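Long-range contacts in 2-methyl-3-hydroxypyridine-5-carboxylic acid oxygenase (Mesorhizobium loti, PDB 3ALJ), which probably uses FAD and molecular oxygen to oxidise and open the ring of 2-methyl-3-hydroxypyridine-5-carboxylic acid, a step in vitamin B6 breakdown: residues A26-K31 and R118-D123; D164-K169 and W278-V283; D201-W206 and A348-S353. All coordinates share one frame; numbering follows the deposited sequence.

Interaction 1 of 3, residues A26-K31 and R118-D123; sequences AAIALK and RALGVD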
loop_
_atom_site.group_PDB
_atom_site.type_symbol
_atom_site.label_atom_id
_atom_site.label_comp_id
_atom_site.label_asym_id
_atom_site.label_seq_id
_atom_site.Cartn_x
_atom_site.Cartn_y
_atom_site.Cartn_z
ATOM N N ALA A 26 -1.033 8.247 10.330
ATOM C CA ALA A 26 -0.472 8.713 11.589
ATOM C C ALA A 26 -1.027 10.062 11.968
ATOM O O ALA A 26 -1.402 10.271 13.171
ATOM C CB ALA A 26 1.121 8.795 11.463
ATOM N N ALA A 27 -1.130 10.968 11.022
ATOM C CA ALA A 27 -1.664 12.285 11.354
ATOM C C ALA A 27 -3.091 12.290 11.874
ATOM O O ALA A 27 -3.388 12.957 12.847
ATOM C CB ALA A 27 -1.487 13.241 10.189
ATOM N N ILE A 28 -3.955 11.516 11.250
ATOM C CA ILE A 28 -5.354 11.460 11.670
ATOM C C ILE A 28 -5.435 10.836 13.040
ATOM O O ILE A 28 -6.133 11.356 13.900
ATOM C CB ILE A 28 -6.140 10.664 10.657
ATOM C CG1 ILE A 28 -6.339 11.425 9.373
ATOM C CG2 ILE A 28 -7.519 10.289 11.266
ATOM C CD1 ILE A 28 -6.778 10.509 8.164
ATOM N N ALA A 29 -4.720 9.721 13.216
ATOM C CA ALA A 29 -4.805 8.982 14.496
ATOM C C ALA A 29 -4.283 9.831 15.635
ATOM O O ALA A 29 -4.936 9.956 16.742
ATOM C CB ALA A 29 -4.078 7.644 14.503
ATOM N N LEU A 30 -3.211 10.580 15.394
ATOM C CA LEU A 30 -2.612 11.419 16.452
ATOM C C LEU A 30 -3.548 12.561 16.673
ATOM O O LEU A 30 -3.815 12.910 17.861
ATOM C CB LEU A 30 -1.176 11.876 16.016
ATOM C CG LEU A 30 -0.203 10.753 15.985
ATOM C CD1 LEU A 30 1.061 11.288 15.169
ATOM C CD2 LEU A 30 0.204 10.264 17.360
ATOM N N LYS A 31 -4.094 13.194 15.618
ATOM C CA LYS A 31 -5.007 14.371 15.812
ATOM C C LYS A 31 -6.273 13.925 16.604
ATOM O O LYS A 31 -6.745 14.683 17.478
ATOM C CB LYS A 31 -5.369 15.005 14.447
ATOM C CG LYS A 31 -6.160 16.338 14.499
ATOM C CD LYS A 31 -5.196 17.479 15.011
ATOM C CE LYS A 31 -6.168 18.673 14.954
ATOM N NZ LYS A 31 -5.457 19.874 15.492
ATOM N N ARG A 118 -8.247 16.832 6.755
ATOM C CA ARG A 118 -8.661 18.254 6.639
ATOM C C ARG A 118 -9.840 18.445 7.586
ATOM O O ARG A 118 -9.853 19.527 8.309
ATOM C CB ARG A 118 -9.008 18.575 5.233
ATOM C CG ARG A 118 -7.823 18.675 4.387
ATOM C CD ARG A 118 -8.309 19.119 2.995
ATOM N NE ARG A 118 -7.213 19.405 2.064
ATOM C CZ ARG A 118 -7.267 19.209 0.730
ATOM N NH1 ARG A 118 -6.211 19.552 -0.005
ATOM N NH2 ARG A 118 -8.354 18.773 0.096
ATOM N N ALA A 119 -10.824 17.524 7.611
ATOM C CA ALA A 119 -11.976 17.694 8.512
ATOM C C ALA A 119 -11.518 17.831 9.953
ATOM O O ALA A 119 -12.180 18.544 10.760
ATOM C CB ALA A 119 -12.959 16.575 8.374
ATOM N N LEU A 120 -10.444 17.159 10.419
ATOM C CA LEU A 120 -9.980 17.200 11.750
ATOM C C LEU A 120 -9.030 18.415 12.047
ATOM O O LEU A 120 -8.677 18.610 13.205
ATOM C CB LEU A 120 -9.227 15.906 12.078
ATOM C CG LEU A 120 -10.142 14.687 12.214
ATOM C CD1 LEU A 120 -9.224 13.498 12.221
ATOM C CD2 LEU A 120 -10.885 14.808 13.548
ATOM N N GLY A 121 -8.719 19.177 10.995
ATOM C CA GLY A 121 -7.815 20.291 11.218
ATOM C C GLY A 121 -6.355 19.907 11.308
ATOM O O GLY A 121 -5.532 20.637 11.908
ATOM N N VAL A 122 -5.910 18.787 10.720
ATOM C CA VAL A 122 -4.463 18.605 10.609
ATOM C C VAL A 122 -3.899 19.682 9.636
ATOM O O VAL A 122 -4.458 19.983 8.558
ATOM C CB VAL A 122 -4.214 17.260 9.964
ATOM C CG1 VAL A 122 -2.785 16.979 9.633
ATOM C CG2 VAL A 122 -4.697 16.155 10.892
ATOM N N ASP A 123 -2.778 20.275 10.099
ATOM C CA ASP A 123 -2.128 21.284 9.274
ATOM C C ASP A 123 -1.279 20.527 8.226
ATOM O O ASP A 123 -0.218 19.986 8.571
ATOM C CB ASP A 123 -1.247 22.081 10.226
ATOM C CG ASP A 123 -0.509 23.205 9.576
ATOM O OD1 ASP A 123 -0.526 23.315 8.353
ATOM O OD2 ASP A 123 0.080 23.987 10.377
#

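Interaction 2 of 3, residues D164-K169 and W278-V283; sequences DSIGFK and WTRGKV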
loop_
_atom_site.group_PDB
_atom_site.type_symbol
_atom_site.label_atom_id
_atom_site.label_comp_id
_atom_site.label_asym_id
_atom_site.label_seq_id
_atom_site.Cartn_x
_atom_site.Cartn_y
_atom_site.Cartn_z
ATOM N N ASP A 164 17.438 8.383 6.423
ATOM C CA ASP A 164 18.856 8.349 6.017
ATOM C C ASP A 164 19.646 9.510 6.600
ATOM O O ASP A 164 20.907 9.374 6.679
ATOM C CB ASP A 164 18.908 8.309 4.520
ATOM C CG ASP A 164 18.469 6.881 3.968
ATOM O OD1 ASP A 164 18.527 5.901 4.749
ATOM O OD2 ASP A 164 18.170 6.819 2.794
ATOM N N SER A 165 18.999 10.587 7.003
ATOM C CA SER A 165 19.818 11.660 7.721
ATOM C C SER A 165 20.290 11.233 9.034
ATOM O O SER A 165 21.396 11.651 9.464
ATOM C CB SER A 165 18.966 12.932 7.907
ATOM O OG SER A 165 17.828 12.701 8.744
ATOM N N ILE A 166 19.588 10.349 9.710
ATOM C CA ILE A 166 19.991 9.817 10.995
ATOM C C ILE A 166 20.917 8.633 10.803
ATOM O O ILE A 166 21.924 8.499 11.589
ATOM C CB ILE A 166 18.707 9.407 11.814
ATOM C CG1 ILE A 166 17.954 10.649 12.158
ATOM C CG2 ILE A 166 19.070 8.531 13.073
ATOM C CD1 ILE A 166 16.548 10.419 12.745
ATOM N N GLY A 167 20.625 7.741 9.852
ATOM C CA GLY A 167 21.484 6.612 9.632
ATOM C C GLY A 167 20.925 5.398 10.274
ATOM O O GLY A 167 21.021 5.250 11.525
ATOM N N PHE A 168 20.236 4.558 9.475
ATOM C CA PHE A 168 19.793 3.272 10.013
ATOM C C PHE A 168 20.328 2.165 9.196
ATOM O O PHE A 168 20.351 2.212 7.908
ATOM C CB PHE A 168 18.218 3.198 9.849
ATOM C CG PHE A 168 17.485 3.932 10.854
ATOM C CD1 PHE A 168 17.406 5.337 10.738
ATOM C CD2 PHE A 168 16.816 3.266 11.925
ATOM C CE1 PHE A 168 16.618 6.109 11.711
ATOM C CE2 PHE A 168 16.051 3.985 12.875
ATOM C CZ PHE A 168 15.968 5.429 12.812
ATOM N N LYS A 169 20.908 1.173 9.853
ATOM C CA LYS A 169 21.475 0.023 9.164
ATOM C C LYS A 169 20.258 -0.645 8.439
ATOM O O LYS A 169 19.202 -0.897 9.022
ATOM C CB LYS A 169 22.074 -0.943 10.267
ATOM C CG LYS A 169 22.683 -2.193 9.720
ATOM C CD LYS A 169 23.325 -2.943 10.984
ATOM C CE LYS A 169 23.806 -4.395 10.682
ATOM N NZ LYS A 169 22.640 -5.346 10.448
ATOM N N TRP A 278 13.302 0.672 14.005
ATOM C CA TRP A 278 12.357 1.690 13.397
ATOM C C TRP A 278 12.298 2.969 14.148
ATOM O O TRP A 278 11.565 3.872 13.801
ATOM C CB TRP A 278 10.923 1.097 13.354
ATOM C CG TRP A 278 10.773 -0.071 12.428
ATOM C CD1 TRP A 278 11.695 -0.634 11.550
ATOM C CD2 TRP A 278 9.588 -0.837 12.283
ATOM N NE1 TRP A 278 11.121 -1.729 10.855
ATOM C CE2 TRP A 278 9.827 -1.832 11.310
ATOM C CE3 TRP A 278 8.330 -0.751 12.854
ATOM C CZ2 TRP A 278 8.811 -2.715 10.890
ATOM C CZ3 TRP A 278 7.338 -1.650 12.485
ATOM C CH2 TRP A 278 7.581 -2.598 11.509
ATOM N N THR A 279 13.147 3.108 15.202
ATOM C CA THR A 279 12.998 4.270 16.125
ATOM C C THR A 279 14.377 4.788 16.499
ATOM O O THR A 279 15.378 4.046 16.484
ATOM C CB THR A 279 12.310 3.863 17.450
ATOM O OG1 THR A 279 13.149 2.931 18.159
ATOM C CG2 THR A 279 10.937 3.214 17.136
ATOM N N ARG A 280 14.374 6.074 16.805
ATOM C CA ARG A 280 15.610 6.651 17.413
ATOM C C ARG A 280 15.147 7.862 18.188
ATOM O O ARG A 280 14.720 8.835 17.639
ATOM C CB ARG A 280 16.665 6.944 16.336
ATOM C CG ARG A 280 18.051 7.157 16.964
ATOM C CD ARG A 280 18.687 5.795 17.086
ATOM N NE ARG A 280 18.705 5.056 15.828
ATOM C CZ ARG A 280 19.635 5.160 14.894
ATOM N NH1 ARG A 280 19.540 4.355 13.830
ATOM N NH2 ARG A 280 20.653 5.997 15.003
ATOM N N GLY A 281 15.253 7.773 19.519
ATOM C CA GLY A 281 14.751 8.884 20.293
ATOM C C GLY A 281 13.269 9.166 20.036
ATOM O O GLY A 281 12.404 8.271 20.313
ATOM N N LYS A 282 12.952 10.390 19.654
ATOM C CA LYS A 282 11.579 10.799 19.401
ATOM C C LYS A 282 11.180 10.595 17.907
ATOM O O LYS A 282 10.117 11.056 17.579
ATOM C CB LYS A 282 11.348 12.240 19.773
ATOM C CG LYS A 282 11.571 12.516 21.341
ATOM C CD LYS A 282 11.582 14.079 21.546
ATOM C CE LYS A 282 12.318 14.601 22.825
ATOM N NZ LYS A 282 11.623 13.936 23.885
ATOM N N VAL A 283 12.026 9.901 17.154
ATOM C CA VAL A 283 11.722 9.649 15.702
ATOM C C VAL A 283 11.238 8.215 15.538
ATOM O O VAL A 283 11.855 7.254 15.956
ATOM C CB VAL A 283 13.015 9.820 14.902
ATOM C CG1 VAL A 283 12.758 9.411 13.422
ATOM C CG2 VAL A 283 13.472 11.341 14.952
HETATM O O HOH W 1 22.964 6.336 13.320
#

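Interaction 3 of 3, residues D201-W206 and A348-S353; sequences DMWNFW and ANRSLS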
loop_
_atom_site.group_PDB
_atom_site.type_symbol
_atom_site.label_atom_id
_atom_site.label_comp_id
_atom_site.label_asym_id
_atom_site.label_seq_id
_atom_site.Cartn_x
_atom_site.Cartn_y
_atom_site.Cartn_z
ATOM N N ASP A 201 -6.567 -13.294 -11.327
ATOM C CA ASP A 201 -5.096 -13.221 -11.501
ATOM C C ASP A 201 -4.734 -14.175 -12.609
ATOM O O ASP A 201 -4.796 -15.403 -12.423
ATOM C CB ASP A 201 -4.414 -13.592 -10.164
ATOM C CG ASP A 201 -2.963 -13.284 -10.223
ATOM O OD1 ASP A 201 -2.497 -12.704 -11.251
ATOM O OD2 ASP A 201 -2.229 -13.576 -9.255
ATOM N N MET A 202 -4.471 -13.598 -13.790
ATOM C CA MET A 202 -4.350 -14.385 -15.020
ATOM C C MET A 202 -2.889 -14.611 -15.360
ATOM O O MET A 202 -2.176 -13.750 -15.912
ATOM C CB MET A 202 -4.999 -13.633 -16.194
ATOM C CG MET A 202 -6.444 -13.218 -15.900
ATOM S SD MET A 202 -6.971 -12.020 -17.128
ATOM C CE MET A 202 -8.784 -11.988 -16.909
ATOM N N TRP A 203 -2.377 -15.790 -14.952
ATOM C CA TRP A 203 -0.941 -16.120 -15.156
ATOM C C TRP A 203 -0.712 -16.900 -16.452
ATOM O O TRP A 203 -1.563 -17.747 -16.900
ATOM C CB TRP A 203 -0.516 -17.095 -14.068
ATOM C CG TRP A 203 -0.312 -16.404 -12.698
ATOM C CD1 TRP A 203 -1.265 -16.070 -11.773
ATOM C CD2 TRP A 203 0.944 -16.061 -12.137
ATOM N NE1 TRP A 203 -0.610 -15.549 -10.659
ATOM C CE2 TRP A 203 0.745 -15.526 -10.867
ATOM C CE3 TRP A 203 2.267 -16.119 -12.617
ATOM C CZ2 TRP A 203 1.794 -15.050 -10.056
ATOM C CZ3 TRP A 203 3.317 -15.670 -11.809
ATOM C CH2 TRP A 203 3.089 -15.149 -10.567
ATOM N N ASN A 204 0.481 -16.704 -17.027
ATOM C CA ASN A 204 0.972 -17.574 -18.099
ATOM C C ASN A 204 2.467 -17.633 -17.995
ATOM O O ASN A 204 3.090 -16.609 -17.735
ATOM C CB ASN A 204 0.661 -16.987 -19.496
ATOM C CG ASN A 204 -0.795 -16.831 -19.754
ATOM O OD1 ASN A 204 -1.494 -17.777 -20.274
ATOM N ND2 ASN A 204 -1.378 -15.674 -19.504
ATOM N N PHE A 205 2.999 -18.832 -18.243
ATOM C CA PHE A 205 4.438 -19.000 -18.539
ATOM C C PHE A 205 4.663 -19.362 -19.981
ATOM O O PHE A 205 5.820 -19.209 -20.406
ATOM C CB PHE A 205 5.007 -20.049 -17.592
ATOM C CG PHE A 205 4.859 -19.709 -16.138
ATOM C CD1 PHE A 205 5.439 -18.560 -15.617
ATOM C CD2 PHE A 205 4.097 -20.453 -15.300
ATOM C CE1 PHE A 205 5.239 -18.247 -14.188
ATOM C CE2 PHE A 205 3.945 -20.168 -13.948
ATOM C CZ PHE A 205 4.532 -19.081 -13.409
ATOM N N TRP A 206 3.683 -19.904 -20.683
ATOM C CA TRP A 206 3.810 -20.301 -22.059
ATOM C C TRP A 206 2.720 -19.627 -22.817
ATOM O O TRP A 206 1.612 -19.547 -22.312
ATOM C CB TRP A 206 3.720 -21.888 -22.170
ATOM C CG TRP A 206 3.798 -22.362 -23.603
ATOM C CD1 TRP A 206 4.973 -22.724 -24.245
ATOM C CD2 TRP A 206 2.761 -22.363 -24.578
ATOM N NE1 TRP A 206 4.665 -23.051 -25.524
ATOM C CE2 TRP A 206 3.365 -22.786 -25.805
ATOM C CE3 TRP A 206 1.427 -22.132 -24.536
ATOM C CZ2 TRP A 206 2.619 -22.991 -26.970
ATOM C CZ3 TRP A 206 0.644 -22.285 -25.763
ATOM C CH2 TRP A 206 1.296 -22.680 -26.944
ATOM N N ALA A 348 9.079 -14.539 -5.096
ATOM C CA ALA A 348 10.201 -15.250 -5.753
ATOM C C ALA A 348 9.840 -16.591 -6.297
ATOM O O ALA A 348 10.365 -16.983 -7.375
ATOM C CB ALA A 348 11.315 -15.409 -4.715
ATOM N N ASN A 349 8.945 -17.276 -5.644
ATOM C CA ASN A 349 8.547 -18.661 -6.039
ATOM C C ASN A 349 7.340 -18.600 -6.987
ATOM O O ASN A 349 6.932 -19.671 -7.438
ATOM C CB ASN A 349 8.212 -19.493 -4.810
ATOM C CG ASN A 349 9.474 -19.910 -4.004
ATOM O OD1 ASN A 349 10.436 -20.428 -4.631
ATOM N ND2 ASN A 349 9.460 -19.690 -2.696
ATOM N N ARG A 350 6.844 -17.393 -7.330
ATOM C CA ARG A 350 5.580 -17.309 -8.169
ATOM C C ARG A 350 4.512 -18.143 -7.506
ATOM O O ARG A 350 3.648 -18.743 -8.241
ATOM C CB ARG A 350 5.856 -17.745 -9.602
ATOM C CG ARG A 350 6.652 -16.635 -10.404
ATOM C CD ARG A 350 8.136 -16.752 -10.096
ATOM N NE ARG A 350 8.870 -15.902 -10.984
ATOM C CZ ARG A 350 9.428 -14.718 -10.690
ATOM N NH1 ARG A 350 9.500 -14.152 -9.480
ATOM N NH2 ARG A 350 10.101 -14.110 -11.650
ATOM N N SER A 351 4.412 -18.171 -6.170
ATOM C CA SER A 351 3.495 -19.060 -5.510
ATOM C C SER A 351 2.025 -18.795 -5.855
ATOM O O SER A 351 1.244 -19.779 -5.891
ATOM C CB SER A 351 3.604 -18.968 -3.987
ATOM O OG SER A 351 5.003 -19.225 -3.602
ATOM N N LEU A 352 1.679 -17.522 -6.073
ATOM C CA LEU A 352 0.280 -17.232 -6.386
ATOM C C LEU A 352 -0.206 -17.908 -7.672
ATOM O O LEU A 352 -1.429 -18.116 -7.843
ATOM C CB LEU A 352 0.057 -15.715 -6.450
ATOM C CG LEU A 352 0.286 -15.029 -5.050
ATOM C CD1 LEU A 352 0.214 -13.560 -5.436
ATOM C CD2 LEU A 352 -0.794 -15.390 -4.106
ATOM N N SER A 353 0.717 -18.285 -8.555
ATOM C CA SER A 353 0.327 -18.923 -9.846
ATOM C C SER A 353 -0.330 -20.283 -9.647
ATOM O O SER A 353 -0.948 -20.742 -10.570
ATOM C CB SER A 353 1.561 -19.082 -10.755
ATOM O OG SER A 353 2.471 -20.064 -10.245
#

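Interaction 1 of 3, residues A26-K31 and R118-D123
Val122 and Leu120 pack against one side of helix 21-32, meeting Ala27, Ile28 and Lys31. The tight side is apolar. Ala27 CB lies 4.0 Å from Val122 CG1. The other branch, Val122 CG2, stands 3.8 Å from Lys31 CB, and these two side chains run past each other in opposite directions. Ile28 and Leu120 cross at about a right angle, with Ile28 CG2 3.8 Å from Leu120 CD1. Ile28 CG1 lies anti to the carbonyl carbon (chi1 -73°), which leaves the CG2 methyl to meet Leu120. Ala117 and Leu113 of helix 106-119 also touch Ile28.

The looser side follows Lys31 outward. It is partly exposed and has no directed bond, although Lys31 CE presses to 3.1 Å from Leu120 O. The lysine chain bends at chi2 (71°) and passes over the end of the other helix, which Gly121 closes in a Schellman motif. Lys31 NZ is 3.7 Å from Gly121 O. No hydrogen bond joins the two segments. The contact therefore holds by methyl and methylene packing. The ammonium lies near carbonyl oxygens at a helix C-terminus, where the helix dipole would probably add a weak, loosely directed attraction.

Interaction 2 of 3, residues D164-K169 and W278-V283
Arg280 folds back over Phe168 because its chain bends twice, at chi2 (87°) and again at chi3, after leaving CB with CG anti to the backbone N. Chi1 sets the Phe168 ring beside its backbone N, and chi2 turns a face to the guanidinium. Arg280 NH1 sits 3.4 Å above the Phe168 ring plane, over its centre. The planes are tilted 50° apart, so the group points an amino end at the face instead of lying flat on it. Arg280 CZ is 4.3 Å from the Phe168 ring centroid, a cation-pi contact.

The same NH1 of Arg280 donates to Gly167 O at 2.9 Å, with an N-H...O angle of 152°. Water 1 lies at the guanidinium edge, in its plane. It accepts from Arg280 NH2 and donates to Gly167 O, closing a small ring of bonds. Over one guanidinium face lies Ile166 CG2, 3.6 Å from Arg280 NH2. Ile166 and Val283 meet tip to tip, Ile166 CD1 3.9 Å from Val283 CG2; Val283 is buried. The type II' turn from Arg280 to Val283 places Arg280 and Val283 facing the other segment, and Pro135 touches Ile166 and Arg280.

A leucine in place of Arg280 would probably leave Gly167 O without its direct donor and the Phe168 face without its cation. The chemistry implies a guanidinium held in several ways at once: by a ring face, a carbonyl, a bridging water and a methyl group, just past the C-terminal end of helix 161-166.

Interaction 3 of 3, residues D201-W206 and A348-S353
Trp203 presents one indole face to Ser353. Ser353 CB stands 3.4 Å above the ring plane. Ser353 CA is 3.5 Å from the centroid of the five-membered ring and only 8° off its normal, a CH-pi contact. Along the six-membered ring, the Arg350 chain crosses Trp203 at about a right angle, with Arg350 CG 3.7 Å from Trp203 CZ3. Leu352 CB lies 4.1 Å from Trp203 CZ2. Trp203 NE1 also makes a weak bond to Asp201 OD2, which forms a salt bridge with Arg211.

Phe205 is turned differently. It offers an edge, with Phe205 CZ 3.9 Å from Ser353 OG and the oxygen in the ring plane. That hydroxyl donates to Arg350 O at 2.7 Å, nearly along the C=O axis, and Ser353 N donates to the same carbonyl. A chi1 of 69° swings OG to the Arg350 carbonyl, while the backbone itself puts CA and CB over the indole. The guanidinium of Arg350 turns to Ala347 O.

The arrangement seats the turn after helix 321-349, a Schellman motif leading into 3-10 residues 351-353, against the end of strand 199-203 and the residues beyond. The strand's large mixed sheet is consistent with the substrate-binding sheet of the p-hydroxybenzoate hydroxylase fold.

In the fold
All three contacts lie about 20 Å or more from the chain centre. Each pairs a buried part (Ala27, Ile28 and Val122; Phe168 and Val283; Trp203 and Leu352) with an exposed one (Gly121; Gly167; Phe205 and Arg350). Interactions 1 and 2 both serve the six-stranded sheet of the FAD-binding part. Interaction 1 runs into its edge strand 123-125, and interaction 2 includes the opposite edge strand, 279-280. Interaction 3, across the chain centre from interaction 1, joins the seven-stranded sheet to the turn that follows the long helix 321-349. Interaction 1 is mainly aliphatic, with a lysine near carbonyls and no hydrogen bond. Interaction 2 adds a cation-pi contact, a hydrogen bond and a water. Interaction 3 rests on an indole face.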